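PDB 3EB7: insecticidal Delta-Endotoxin Cry8Ea1 from Bacillus Thuringiensis, which is toxic to soil-dwelling larvae of the beetle Holotrichia parallela and probably acts, as other three-domain Cry toxins do, by forming pores in midgut membranes. Local coordinates for residues Leu21-Leu25 against Val26-Val30; Gly43-Gln47 against Trp48-Met52; Gln61-Ala64 against Glu65-Ala69; Leu404-Pro407 against Asn408-Tyr412. All coordinates share one frame; numbering follows the deposited sequence.

Contact 1. Residues Leu21-Leu25 against Val26-Val30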
loop_
_atom_site.group_PDB
_atom_site.type_symbol
_atom_site.label_atom_id
_atom_site.label_comp_id
_atom_site.label_asym_id
_atom_site.label_seq_id
_atom_site.Cartn_x
_atom_site.Cartn_y
_atom_site.Cartn_z
ATOM N N LEU A 21 11.272 3.132 -10.210
ATOM C CA LEU A 21 11.746 1.859 -9.665
ATOM C C LEU A 21 12.649 1.121 -10.667
ATOM O O LEU A 21 12.283 0.946 -11.818
ATOM C CB LEU A 21 10.555 1.005 -9.207
ATOM C CG LEU A 21 10.614 0.268 -7.873
ATOM C CD1 LEU A 21 11.093 1.154 -6.730
ATOM C CD2 LEU A 21 9.241 -0.291 -7.560
ATOM N N GLY A 22 13.859 0.759 -10.223
ATOM C CA GLY A 22 14.825 0.003 -11.038
ATOM C C GLY A 22 15.574 0.770 -12.127
ATOM O O GLY A 22 16.392 0.190 -12.852
ATOM N N VAL A 23 15.318 2.068 -12.257
ATOM C CA VAL A 23 15.999 2.844 -13.311
ATOM C C VAL A 23 17.484 3.075 -12.950
ATOM O O VAL A 23 17.779 3.563 -11.854
ATOM C CB VAL A 23 15.240 4.173 -13.606
ATOM C CG1 VAL A 23 15.999 5.031 -14.588
ATOM C CG2 VAL A 23 13.829 3.862 -14.148
ATOM N N PRO A 24 18.422 2.690 -13.848
ATOM C CA PRO A 24 19.852 2.851 -13.533
ATOM C C PRO A 24 20.522 4.138 -14.043
ATOM O O PRO A 24 21.648 4.431 -13.627
ATOM C CB PRO A 24 20.494 1.633 -14.200
ATOM C CG PRO A 24 19.485 1.190 -15.274
ATOM C CD PRO A 24 18.245 2.074 -15.168
ATOM N N LEU A 25 19.827 4.913 -14.886
ATOM C CA LEU A 25 20.365 6.117 -15.552
ATOM C C LEU A 25 20.492 7.338 -14.604
ATOM O O LEU A 25 19.576 7.615 -13.802
ATOM C CB LEU A 25 19.468 6.456 -16.740
ATOM C CG LEU A 25 19.171 5.338 -17.764
ATOM C CD1 LEU A 25 17.811 5.500 -18.433
ATOM C CD2 LEU A 25 20.279 5.218 -18.815
ATOM N N VAL A 26 21.611 8.073 -14.706
ATOM C CA VAL A 26 21.890 9.244 -13.832
ATOM C C VAL A 26 20.871 10.386 -13.943
ATOM O O VAL A 26 20.576 11.046 -12.953
ATOM C CB VAL A 26 23.377 9.795 -13.966
ATOM C CG1 VAL A 26 23.672 10.337 -15.365
ATOM C CG2 VAL A 26 23.665 10.874 -12.915
ATOM N N GLY A 27 20.324 10.618 -15.135
ATOM C CA GLY A 27 19.355 11.714 -15.340
ATOM C C GLY A 27 18.110 11.606 -14.463
ATOM O O GLY A 27 17.797 12.543 -13.704
ATOM N N PRO A 28 17.383 10.466 -14.569
ATOM C CA PRO A 28 16.257 10.126 -13.685
ATOM C C PRO A 28 16.583 10.199 -12.181
ATOM O O PRO A 28 15.758 10.702 -11.420
ATOM C CB PRO A 28 15.914 8.702 -14.101
ATOM C CG PRO A 28 16.312 8.663 -15.575
ATOM C CD PRO A 28 17.588 9.435 -15.611
ATOM N N ILE A 29 17.777 9.738 -11.778
ATOM C CA ILE A 29 18.196 9.709 -10.389
ATOM C C ILE A 29 18.418 11.131 -9.842
ATOM O O ILE A 29 18.078 11.425 -8.688
ATOM C CB ILE A 29 19.415 8.731 -10.184
ATOM C CG1 ILE A 29 18.932 7.275 -10.260
ATOM C CG2 ILE A 29 20.198 8.963 -8.848
ATOM C CD1 ILE A 29 20.030 6.302 -10.307
ATOM N N VAL A 30 18.946 12.024 -10.678
ATOM C CA VAL A 30 19.164 13.416 -10.259
ATOM C C VAL A 30 17.816 14.116 -10.084
ATOM O O VAL A 30 17.574 14.800 -9.077
ATOM C CB VAL A 30 20.070 14.158 -11.254
ATOM C CG1 VAL A 30 20.065 15.683 -11.002
ATOM C CG2 VAL A 30 21.477 13.605 -11.146
#

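Contact 2. Residues Gly43-Gln47 against Trp48-Met52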
loop_
_atom_site.group_PDB
_atom_site.type_symbol
_atom_site.label_atom_id
_atom_site.label_comp_id
_atom_site.label_asym_id
_atom_site.label_seq_id
_atom_site.Cartn_x
_atom_site.Cartn_y
_atom_site.Cartn_z
ATOM N N GLY A 43 12.078 23.913 3.447
ATOM C CA GLY A 43 12.661 25.141 4.003
ATOM C C GLY A 43 11.713 25.949 4.885
ATOM O O GLY A 43 10.500 25.926 4.689
ATOM N N GLY A 44 12.278 26.648 5.876
ATOM C CA GLY A 44 11.517 27.488 6.810
ATOM C C GLY A 44 10.686 26.771 7.866
ATOM O O GLY A 44 10.012 27.430 8.689
ATOM N N LYS A 45 10.714 25.437 7.850
ATOM C CA LYS A 45 9.789 24.571 8.634
ATOM C C LYS A 45 10.260 23.115 8.504
ATOM O O LYS A 45 10.663 22.694 7.421
ATOM C CB LYS A 45 8.331 24.710 8.122
ATOM C CG LYS A 45 7.478 23.385 7.978
ATOM C CD LYS A 45 6.421 23.089 9.139
ATOM C CE LYS A 45 7.113 22.591 10.465
ATOM N NZ LYS A 45 6.290 21.862 11.495
ATOM N N SER A 46 10.213 22.360 9.598
ATOM C CA SER A 46 10.644 20.976 9.546
ATOM C C SER A 46 9.538 20.091 9.048
ATOM O O SER A 46 8.505 19.936 9.719
ATOM C CB SER A 46 11.090 20.450 10.899
ATOM O OG SER A 46 11.194 19.033 10.780
ATOM N N GLN A 47 9.753 19.486 7.879
ATOM C CA GLN A 47 8.782 18.504 7.371
ATOM C C GLN A 47 8.823 17.217 8.226
ATOM O O GLN A 47 7.833 16.534 8.366
ATOM C CB GLN A 47 8.970 18.276 5.859
ATOM C CG GLN A 47 7.841 17.528 5.147
ATOM C CD GLN A 47 6.502 18.267 5.154
ATOM O OE1 GLN A 47 5.452 17.637 5.149
ATOM N NE2 GLN A 47 6.537 19.599 5.227
ATOM N N TRP A 48 9.957 16.933 8.860
ATOM C CA TRP A 48 10.073 15.780 9.761
ATOM C C TRP A 48 9.287 15.907 11.090
ATOM O O TRP A 48 8.852 14.896 11.667
ATOM C CB TRP A 48 11.549 15.465 10.036
ATOM C CG TRP A 48 12.344 15.236 8.758
ATOM C CD1 TRP A 48 12.991 16.168 8.022
ATOM C CD2 TRP A 48 12.519 13.993 8.078
ATOM N NE1 TRP A 48 13.593 15.586 6.923
ATOM C CE2 TRP A 48 13.320 14.247 6.938
ATOM C CE3 TRP A 48 12.106 12.680 8.341
ATOM C CZ2 TRP A 48 13.705 13.234 6.050
ATOM C CZ3 TRP A 48 12.484 11.686 7.477
ATOM C CH2 TRP A 48 13.266 11.961 6.331
ATOM N N GLU A 49 9.129 17.143 11.572
ATOM C CA GLU A 49 8.311 17.415 12.763
ATOM C C GLU A 49 6.865 17.034 12.476
ATOM O O GLU A 49 6.215 16.494 13.324
ATOM C CB GLU A 49 8.430 18.893 13.199
ATOM C CG GLU A 49 7.290 19.411 14.080
ATOM C CD GLU A 49 7.287 18.831 15.516
ATOM O OE1 GLU A 49 8.151 17.999 15.855
ATOM O OE2 GLU A 49 6.396 19.224 16.325
ATOM N N ILE A 50 6.380 17.291 11.261
ATOM C CA ILE A 50 5.064 16.800 10.825
ATOM C C ILE A 50 4.853 15.261 10.924
ATOM O O ILE A 50 3.767 14.813 11.319
ATOM C CB ILE A 50 4.743 17.373 9.414
ATOM C CG1 ILE A 50 4.668 18.906 9.512
ATOM C CG2 ILE A 50 3.430 16.774 8.812
ATOM C CD1 ILE A 50 4.685 19.621 8.170
ATOM N N PHE A 51 5.862 14.473 10.570
ATOM C CA PHE A 51 5.860 13.013 10.755
ATOM C C PHE A 51 5.742 12.599 12.230
ATOM O O PHE A 51 5.065 11.609 12.569
ATOM C CB PHE A 51 7.115 12.357 10.111
ATOM C CG PHE A 51 7.086 12.327 8.597
ATOM C CD1 PHE A 51 8.075 12.950 7.853
ATOM C CD2 PHE A 51 6.068 11.643 7.913
ATOM C CE1 PHE A 51 8.051 12.927 6.437
ATOM C CE2 PHE A 51 6.036 11.592 6.500
ATOM C CZ PHE A 51 7.019 12.247 5.771
ATOM N N MET A 52 6.390 13.362 13.106
ATOM C CA MET A 52 6.327 13.087 14.532
ATOM C C MET A 52 4.947 13.430 15.083
ATOM O O MET A 52 4.328 12.629 15.806
ATOM C CB MET A 52 7.393 13.877 15.281
ATOM C CG MET A 52 8.793 13.506 14.927
ATOM S SD MET A 52 9.964 14.415 16.007
ATOM C CE MET A 52 11.525 13.978 15.212
#

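Contact 3. Residues Gln61-Ala64 against Glu65-Ala69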
loop_
_atom_site.group_PDB
_atom_site.type_symbol
_atom_site.label_atom_id
_atom_site.label_comp_id
_atom_site.label_asym_id
_atom_site.label_seq_id
_atom_site.Cartn_x
_atom_site.Cartn_y
_atom_site.Cartn_z
ATOM N N GLN A 61 0.616 9.684 22.436
ATOM C CA GLN A 61 1.826 9.746 23.250
ATOM C C GLN A 61 2.667 10.938 22.781
ATOM O O GLN A 61 2.550 11.395 21.645
ATOM C CB GLN A 61 2.658 8.462 23.183
ATOM C CG GLN A 61 1.903 7.172 23.496
ATOM C CD GLN A 61 1.640 6.915 24.983
ATOM O OE1 GLN A 61 0.868 6.012 25.332
ATOM N NE2 GLN A 61 2.289 7.684 25.861
ATOM N N LYS A 62 3.509 11.437 23.677
ATOM C CA LYS A 62 4.312 12.627 23.432
ATOM C C LYS A 62 5.751 12.157 23.395
ATOM O O LYS A 62 6.155 11.399 24.267
ATOM C CB LYS A 62 4.105 13.611 24.607
ATOM C CG LYS A 62 4.177 15.088 24.262
ATOM C CD LYS A 62 4.853 15.871 25.412
ATOM C CE LYS A 62 5.537 17.144 24.868
ATOM N NZ LYS A 62 6.891 17.415 25.481
ATOM N N ILE A 63 6.515 12.571 22.385
ATOM C CA ILE A 63 7.945 12.260 22.324
ATOM C C ILE A 63 8.606 13.205 23.320
ATOM O O ILE A 63 8.222 14.367 23.382
ATOM C CB ILE A 63 8.566 12.418 20.881
ATOM C CG1 ILE A 63 7.910 11.407 19.903
ATOM C CG2 ILE A 63 10.089 12.179 20.901
ATOM C CD1 ILE A 63 8.002 11.799 18.412
ATOM N N ALA A 64 9.546 12.700 24.124
ATOM C CA ALA A 64 10.292 13.536 25.061
ATOM C C ALA A 64 11.032 14.619 24.272
ATOM O O ALA A 64 11.500 14.366 23.138
ATOM C CB ALA A 64 11.260 12.702 25.870
ATOM N N GLU A 65 11.088 15.817 24.863
ATOM C CA GLU A 65 11.699 17.020 24.270
ATOM C C GLU A 65 13.139 16.803 23.789
ATOM O O GLU A 65 13.531 17.255 22.700
ATOM C CB GLU A 65 11.679 18.188 25.272
ATOM C CG GLU A 65 12.419 19.457 24.759
ATOM C CD GLU A 65 11.760 20.105 23.519
ATOM O OE1 GLU A 65 12.434 20.894 22.822
ATOM O OE2 GLU A 65 10.572 19.834 23.240
ATOM N N TYR A 66 13.919 16.116 24.614
ATOM C CA TYR A 66 15.285 15.858 24.298
ATOM C C TYR A 66 15.361 15.056 23.015
ATOM O O TYR A 66 16.144 15.411 22.127
ATOM C CB TYR A 66 15.947 15.081 25.428
ATOM C CG TYR A 66 17.436 14.941 25.240
ATOM C CD1 TYR A 66 18.332 15.769 25.940
ATOM C CD2 TYR A 66 17.965 13.962 24.379
ATOM C CE1 TYR A 66 19.737 15.647 25.779
ATOM C CE2 TYR A 66 19.361 13.829 24.211
ATOM C CZ TYR A 66 20.233 14.682 24.912
ATOM O OH TYR A 66 21.599 14.545 24.740
ATOM N N ALA A 67 14.579 13.964 22.945
ATOM C CA ALA A 67 14.543 13.084 21.758
ATOM C C ALA A 67 14.011 13.821 20.507
ATOM O O ALA A 67 14.539 13.638 19.417
ATOM C CB ALA A 67 13.721 11.814 22.030
ATOM N N ARG A 68 12.987 14.658 20.674
ATOM C CA ARG A 68 12.483 15.439 19.551
ATOM C C ARG A 68 13.534 16.434 19.030
ATOM O O ARG A 68 13.813 16.484 17.798
ATOM C CB ARG A 68 11.198 16.181 19.912
ATOM C CG ARG A 68 10.673 17.073 18.775
ATOM C CD ARG A 68 9.449 17.931 19.178
ATOM N NE ARG A 68 8.616 17.282 20.185
ATOM C CZ ARG A 68 7.556 16.505 19.926
ATOM N NH1 ARG A 68 7.135 16.283 18.671
ATOM N NH2 ARG A 68 6.898 15.978 20.954
ATOM N N ALA A 69 14.092 17.225 19.954
ATOM C CA ALA A 69 15.078 18.280 19.620
ATOM C C ALA A 69 16.263 17.735 18.834
ATOM O O ALA A 69 16.659 18.331 17.822
ATOM C CB ALA A 69 15.580 18.989 20.867
HETATM O O HOH W 1 7.939 18.062 22.759
#

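Contact 4. Residues Leu404-Pro407 against Asn408-Tyr412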
loop_
_atom_site.group_PDB
_atom_site.type_symbol
_atom_site.label_atom_id
_atom_site.label_comp_id
_atom_site.label_asym_id
_atom_site.label_seq_id
_atom_site.Cartn_x
_atom_site.Cartn_y
_atom_site.Cartn_z
ATOM N N LEU A 404 -0.452 17.827 -6.343
ATOM C CA LEU A 404 -1.416 18.866 -6.685
ATOM C C LEU A 404 -1.048 19.589 -8.009
ATOM O O LEU A 404 -1.791 20.458 -8.483
ATOM C CB LEU A 404 -1.567 19.855 -5.531
ATOM C CG LEU A 404 -2.146 19.290 -4.225
ATOM C CD1 LEU A 404 -2.016 20.313 -3.098
ATOM C CD2 LEU A 404 -3.608 18.800 -4.370
ATOM N N ASP A 405 0.070 19.205 -8.623
ATOM C CA ASP A 405 0.480 19.773 -9.922
ATOM C C ASP A 405 -0.316 19.272 -11.134
ATOM O O ASP A 405 0.042 19.572 -12.297
ATOM C CB ASP A 405 1.952 19.478 -10.175
ATOM C CG ASP A 405 2.846 20.095 -9.128
ATOM O OD1 ASP A 405 2.345 20.987 -8.382
ATOM O OD2 ASP A 405 4.039 19.680 -9.063
ATOM N N GLN A 406 -1.340 18.467 -10.868
ATOM C CA GLN A 406 -2.258 17.993 -11.897
ATOM C C GLN A 406 -3.618 17.771 -11.314
ATOM O O GLN A 406 -3.759 17.695 -10.099
ATOM C CB GLN A 406 -1.777 16.712 -12.556
ATOM C CG GLN A 406 -0.564 16.124 -11.926
ATOM C CD GLN A 406 0.357 15.565 -12.953
ATOM O OE1 GLN A 406 -0.097 15.061 -13.991
ATOM N NE2 GLN A 406 1.665 15.656 -12.696
ATOM N N PRO A 407 -4.640 17.720 -12.177
ATOM C CA PRO A 407 -5.933 17.399 -11.627
ATOM C C PRO A 407 -5.929 16.033 -10.919
ATOM O O PRO A 407 -5.133 15.147 -11.247
ATOM C CB PRO A 407 -6.860 17.422 -12.841
ATOM C CG PRO A 407 -5.990 17.398 -13.995
ATOM C CD PRO A 407 -4.708 18.005 -13.618
ATOM N N ASN A 408 -6.788 15.925 -9.911
ATOM C CA ASN A 408 -6.905 14.701 -9.138
ATOM C C ASN A 408 -7.263 13.469 -9.985
ATOM O O ASN A 408 -6.816 12.371 -9.664
ATOM C CB ASN A 408 -7.825 14.893 -7.922
ATOM C CG ASN A 408 -9.254 15.312 -8.280
ATOM O OD1 ASN A 408 -9.607 15.547 -9.445
ATOM N ND2 ASN A 408 -10.096 15.372 -7.260
ATOM N N TYR A 409 -8.010 13.660 -11.083
ATOM C CA TYR A 409 -8.344 12.549 -12.011
ATOM C C TYR A 409 -7.157 12.004 -12.819
ATOM O O TYR A 409 -7.286 10.945 -13.503
ATOM C CB TYR A 409 -9.497 12.894 -12.944
ATOM C CG TYR A 409 -9.260 14.086 -13.812
ATOM C CD1 TYR A 409 -8.475 13.989 -14.950
ATOM C CD2 TYR A 409 -9.849 15.324 -13.504
ATOM C CE1 TYR A 409 -8.253 15.118 -15.776
ATOM C CE2 TYR A 409 -9.639 16.477 -14.324
ATOM C CZ TYR A 409 -8.839 16.352 -15.445
ATOM O OH TYR A 409 -8.601 17.442 -16.255
ATOM N N GLU A 410 -6.034 12.733 -12.783
ATOM C CA GLU A 410 -4.752 12.220 -13.276
ATOM C C GLU A 410 -3.837 11.681 -12.172
ATOM O O GLU A 410 -3.188 10.678 -12.379
ATOM C CB GLU A 410 -4.015 13.255 -14.143
ATOM C CG GLU A 410 -4.892 13.735 -15.330
ATOM C CD GLU A 410 -4.173 14.672 -16.331
ATOM O OE1 GLU A 410 -4.346 14.448 -17.570
ATOM O OE2 GLU A 410 -3.441 15.613 -15.898
ATOM N N ALA A 411 -3.829 12.290 -10.987
ATOM C CA ALA A 411 -2.851 11.933 -9.961
ATOM C C ALA A 411 -3.389 11.154 -8.728
ATOM O O ALA A 411 -2.677 10.978 -7.734
ATOM C CB ALA A 411 -2.117 13.167 -9.530
ATOM N N TYR A 412 -4.620 10.667 -8.796
ATOM C CA TYR A 412 -5.229 9.977 -7.680
ATOM C C TYR A 412 -4.390 8.751 -7.245
ATOM O O TYR A 412 -3.792 8.079 -8.080
ATOM C CB TYR A 412 -6.687 9.587 -7.993
ATOM C CG TYR A 412 -6.895 8.671 -9.169
ATOM C CD1 TYR A 412 -6.991 7.281 -8.983
ATOM C CD2 TYR A 412 -7.031 9.187 -10.488
ATOM C CE1 TYR A 412 -7.209 6.419 -10.055
ATOM C CE2 TYR A 412 -7.235 8.318 -11.584
ATOM C CZ TYR A 412 -7.333 6.939 -11.350
ATOM O OH TYR A 412 -7.545 6.061 -12.415
#

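Contact 1. Residues Leu21-Leu25 against Val26-Val30
Ile29 packs against the carbonyl oxygen of Leu25, and its side chain can be followed outward along that group. Its CB sits 3.8 Å from Leu25 O. CG1 comes closer, at 3.6 Å from Leu25 O, because it stands beside the backbone N and anti to the carbonyl carbon (chi1 -74°), on the flank that looks back to the loop. With chi2 at 170° the chain stays extended, and CD1 still lies 3.8 Å from Leu25 O and also comes within 3.9 Å of Val23 O. The same Leu25 O takes a weak hydrogen bond from Ile29 N, at 3.4 Å with an angle of 155° at the hydrogen. Leu25 is the N-cap residue of helix 26-40, part of the N-terminal helical bundle of the delta-endotoxin fold, and its carbonyl opens the i to i+4 bonding of that helix. Pro28 fits this first turn, where a residue without an N-H costs the helix no bond. Its CD lies 3.2 Å from Leu25 O and also touches Leu25 CB. Farther round the ring, Pro28 CB and CG meet Val23 CG1, the nearer pair, CG1 to CB, being 3.7 Å apart; the two side chains cross at about a right angle. Val26 points its CB away from the loop and packs on Trp92 and Gln93 of helix 65-93. Beyond the contact Ile29 also leans on Asp149, Ile152 and Phe153 of helix 133-153, while Val23 touches Glu233 in a loop.

Contact 2. Residues Gly43-Gln47 against Trp48-Met52
Ser46 OG accepts a hydrogen bond from Glu49 N, 2.9 Å long with an angle of 151° at the hydrogen, and this is the main polar link of the turn. OG is placed there by a torsion that sets it anti to the Ser46 backbone N and beside the carbonyl carbon (chi1 167°). Glu49 N also makes a weak bond to Ser46 O, so one N-H is shared by two acceptors of a single residue. This is a serine N-cap, and it starts helix 47-59 of the N-terminal helical domain. OG further lies at the edge of the Trp48 indole, near the ring plane. Apolar and mixed packing fills the rest. Ile50 CD1 lies 3.5 Å from Gln47 NE2, and also meets CD and OE1 of that amide; OE1 itself is hydrogen-bonded to Thr9 OG1 on helix 2-20. Ile50 CB rests 3.4 Å from Gln47 O, which Phe51 CD1 approaches as well. Charge plays a looser part: the bent Lys45 chain crosses Glu49 and Ile50 at about right angles, bringing NZ 3.7 Å from Glu49 CG, yet NZ remains 5.5 Å from Glu49 OE2. Trp48 meets the ring of Trp41, and Phe51 packs on helix 133-153.

Contact 3. Residues Gln61-Ala64 against Glu65-Ala69
Arg68 leaves the helix with CG anti to its backbone N (chi1 177°), continues straight through chi2, then bends at chi3 (-31°), which folds the guanidinium back over Ile63. Ile63 CB lies over one face of that group, 3.9 Å from Arg68 NH2, while Ile63 CG2, set anti to its own backbone N, rests 3.8 Å from Ala67 CB. Arg68 NH2 also gives a weak hydrogen bond to Ile63 O, 3.2 Å away. The backbone bond from Arg68 N to Ala64 O is much firmer, at 2.9 Å and 161° at the hydrogen, and it marks Ala64 as the N-cap of helix 65-93. One water joins the three charged side chains: it accepts from Lys62 NZ at 3.0 Å and from Arg68 NE at 2.8 Å, and donates to Glu65 OE2 at 3.2 Å. The guanidinium is also held by Glu56 on the preceding helix 47-59, which forms a salt bridge with NH2 and accepts from Ile63 N. The carboxylates of Glu65 and Glu56 would probably offset the positive charges of Lys62 and Arg68, and the water lets Lys62 and Glu65 interact without direct contact.

Contact 4. Residues Leu404-Pro407 against Asn408-Tyr412
Pro407 O is gripped by two backbone donors, Glu410 N at 3.0 Å and Ala411 N at 3.2 Å. Pro407 is the N-cap of the short helix 408-411, a single turn that leads into strand 414-422 of the second delta-endotoxin domain, the beta-prism built of antiparallel sheets. The two donors approach differently: Ala411 N lies in the carbonyl plane, whereas Glu410 N stands above it, 55° out. The proline ring also lies against the face of Tyr409. In that tyrosine CG takes the position between the backbone N and the carbonyl carbon (chi1 59°), which turns the phenol back over the proline. Pro407 CB makes a CH-pi contact over one face of the ring, 3.6 Å from its centroid and 24° off the normal, offset toward the rim at CE2. Pro407 CG sits 3.4 Å from Tyr409 CZ, and Lys376 adds a cation-pi contact to the same ring. At the proline's CD end, Glu410 reaches out with an extended chain and sets OE2 3.5 Å from Pro407 CD. Gln406 crosses Glu410 at about a right angle. Asn408 ND2 is hydrogen-bonded to Glu396 OE1, and Tyr412 OH to Asp340. Gln406 CG meets the methyl of Ala411, 4.1 Å from CG to CB.

From the N terminus the four contacts follow in series, none enclosing or crossing another. Contact 1 turns the chain from helix 2-20 into helix 26-40; contact 2 leads from there into helix 47-59, and contact 3 from that helix into helix 65-93, all in the N-terminal helical domain. Contacts 2 and 3 touch: Met52 packs on Ile63 and Arg68, and Glu49 forms a long, weak ion pair with Arg68, linking the starts of two successive helices. Contact 1 stands apart, its centre about 27 Å from that of contact 2. Contact 4 belongs to the next domain, where it turns the chain from helix 395-398 toward strand 414-422; its nearest atoms are about 11 Å from contact 2.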